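Local coordinates for protein amidohydrolase (PDB 4DZH) that probably deaminates adenosine-type nucleosides such as 5'-methylthioadenosine, as a zinc-dependent hydrolase of the ATZ/TRZ family, at residues G21-I26 and G371-G376. Residues are numbered along the deposited sequence; the frame is centred on the assembly and turned at random.
Sequences GYVVPI and GSIEVG
Ile-373 meets Pro-25 through backbone and side chain together. Its amide N donates to the carbonyl O of Pro-25, a short and fairly straight hydrogen bond (2.8 Å, N-H...O angle 163°) that reaches the acceptor from 17° off the carbonyl plane. The same oxygen also lies against CB of Ser-372, at 3.2 Å. Beside this bond, CB of Ile-373 packs near CA of Pro-25, and its CG1-CD1 branch runs back along the chain toward Val-24 and Val-23. With CG1 anti to the carbonyl carbon (chi1 -49°) and the chain then extended, CD1 is carried to the carbonyl O of Val-24 (3.7 Å) and on to CG1 of Val-23 (3.9 Å), where the two aliphatic side chains meet at a slant. At the other end of the contact, CG2 of Ile-26 touches the carbonyl O of Gly-371 at 3.6 Å, while the far end of the isoleucine turns away to pack on Leu-353, Thr-357 and Leu-358 of helix 349-363. The contact lies where the small beta domain flanking the TIM barrel of this amidohydrolase is built from both ends of the chain: strand 22-23, near the N-terminus, and what follows it meet the loop leading from helix 349-363 to strand 381-385, well away from the metal sites. Val-38 of strand 36-41 also touches Ile-373. Beyond Ile-373 the packing thins out, as Glu-374 is partly exposed and Val-375 and Gly-376 are exposed. Glu-374 is tied back to the packed part: its OE2 accepts a bond from OG of the buried Ser-372 (2.7 Å), receiving it through its anti lone pair, on the side away from OE1. The same OG also hydrogen-bonds NZ of Lys-377.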
loop_
_atom_site.group_PDB
_atom_site.type_symbol
_atom_site.label_atom_id
_atom_site.label_comp_id
_atom_site.label_asym_id
_atom_site.label_seq_id
_atom_site.Cartn_x
_atom_site.Cartn_y
_atom_site.Cartn_z
ATOM N N GLY A 21 11.169 -7.744 -21.177
ATOM C CA GLY A 21 11.612 -8.938 -20.488
ATOM C C GLY A 21 10.501 -9.946 -20.265
ATOM O O GLY A 21 10.722 -11.154 -20.293
ATOM N N TYR A 22 9.300 -9.440 -19.996
ATOM C CA TYR A 22 8.153 -10.290 -19.657
ATOM C C TYR A 22 6.931 -9.664 -20.261
ATOM O O TYR A 22 6.756 -8.432 -20.199
ATOM C CB TYR A 22 7.964 -10.401 -18.137
ATOM C CG TYR A 22 9.192 -10.934 -17.476
ATOM C CD1 TYR A 22 9.384 -12.302 -17.344
ATOM C CD2 TYR A 22 10.180 -10.064 -16.998
ATOM C CE1 TYR A 22 10.534 -12.808 -16.748
ATOM C CE2 TYR A 22 11.348 -10.558 -16.408
ATOM C CZ TYR A 22 11.511 -11.932 -16.278
ATOM O OH TYR A 22 12.656 -12.450 -15.686
ATOM N N VAL A 23 6.113 -10.488 -20.913
ATOM C CA VAL A 23 4.791 -10.021 -21.332
ATOM C C VAL A 23 3.716 -10.779 -20.559
ATOM O O VAL A 23 3.731 -12.006 -20.510
ATOM C CB VAL A 23 4.544 -10.202 -22.863
ATOM C CG1 VAL A 23 3.104 -9.861 -23.233
ATOM C CG2 VAL A 23 5.557 -9.352 -23.657
ATOM N N VAL A 24 2.796 -10.043 -19.927
ATOM C CA VAL A 24 1.733 -10.648 -19.152
ATOM C C VAL A 24 0.402 -10.398 -19.852
ATOM O O VAL A 24 -0.179 -9.319 -19.729
ATOM C CB VAL A 24 1.686 -10.051 -17.722
ATOM C CG1 VAL A 24 0.564 -10.691 -16.938
ATOM C CG2 VAL A 24 3.079 -10.182 -17.039
ATOM N N PRO A 25 -0.083 -11.381 -20.634
ATOM C CA PRO A 25 -1.219 -11.105 -21.522
ATOM C C PRO A 25 -2.598 -11.042 -20.852
ATOM O O PRO A 25 -3.505 -10.498 -21.486
ATOM C CB PRO A 25 -1.160 -12.261 -22.527
ATOM C CG PRO A 25 -0.581 -13.424 -21.721
ATOM C CD PRO A 25 0.426 -12.764 -20.757
ATOM N N ILE A 26 -2.721 -11.594 -19.644
ATOM C CA ILE A 26 -3.952 -11.707 -18.851
ATOM C C ILE A 26 -4.833 -12.830 -19.431
ATOM O O ILE A 26 -5.335 -13.684 -18.685
ATOM C CB ILE A 26 -4.731 -10.375 -18.756
ATOM C CG1 ILE A 26 -3.846 -9.282 -18.142
ATOM C CG2 ILE A 26 -6.004 -10.545 -17.920
ATOM C CD1 ILE A 26 -3.357 -9.569 -16.733
ATOM N N GLY A 371 -7.900 -4.679 -21.739
ATOM C CA GLY A 371 -7.882 -5.562 -20.576
ATOM C C GLY A 371 -7.013 -6.798 -20.723
ATOM O O GLY A 371 -6.779 -7.512 -19.738
ATOM N N SER A 372 -6.595 -7.096 -21.963
ATOM C CA SER A 372 -5.677 -8.199 -22.192
ATOM C C SER A 372 -4.839 -7.890 -23.415
ATOM O O SER A 372 -5.189 -6.991 -24.189
ATOM C CB SER A 372 -6.455 -9.504 -22.387
ATOM O OG SER A 372 -7.428 -9.334 -23.415
ATOM N N ILE A 373 -3.693 -8.558 -23.541
ATOM C CA ILE A 373 -2.805 -8.339 -24.680
ATOM C C ILE A 373 -3.111 -9.429 -25.692
ATOM O O ILE A 373 -2.522 -10.526 -25.666
ATOM C CB ILE A 373 -1.301 -8.338 -24.283
ATOM C CG1 ILE A 373 -1.113 -7.403 -23.056
ATOM C CG2 ILE A 373 -0.435 -7.916 -25.480
ATOM C CD1 ILE A 373 0.366 -7.182 -22.661
ATOM N N GLU A 374 -4.084 -9.127 -26.543
ATOM C CA GLU A 374 -4.566 -10.066 -27.561
ATOM C C GLU A 374 -4.678 -9.280 -28.858
ATOM O O GLU A 374 -5.037 -8.097 -28.844
ATOM C CB GLU A 374 -5.917 -10.621 -27.164
ATOM C CG GLU A 374 -5.910 -11.449 -25.870
ATOM C CD GLU A 374 -7.258 -12.090 -25.600
ATOM O OE1 GLU A 374 -7.579 -13.099 -26.264
ATOM O OE2 GLU A 374 -8.044 -11.585 -24.766
ATOM N N VAL A 375 -4.348 -9.927 -29.972
ATOM C CA VAL A 375 -4.468 -9.300 -31.290
ATOM C C VAL A 375 -5.879 -8.739 -31.476
ATOM O O VAL A 375 -6.897 -9.399 -31.170
ATOM C CB VAL A 375 -4.101 -10.308 -32.425
ATOM C CG1 VAL A 375 -4.491 -9.738 -33.800
ATOM C CG2 VAL A 375 -2.640 -10.680 -32.386
ATOM N N GLY A 376 -5.945 -7.486 -31.938
ATOM C CA GLY A 376 -7.203 -6.841 -32.219
ATOM C C GLY A 376 -7.683 -5.882 -31.169
ATOM O O GLY A 376 -8.580 -5.055 -31.400
#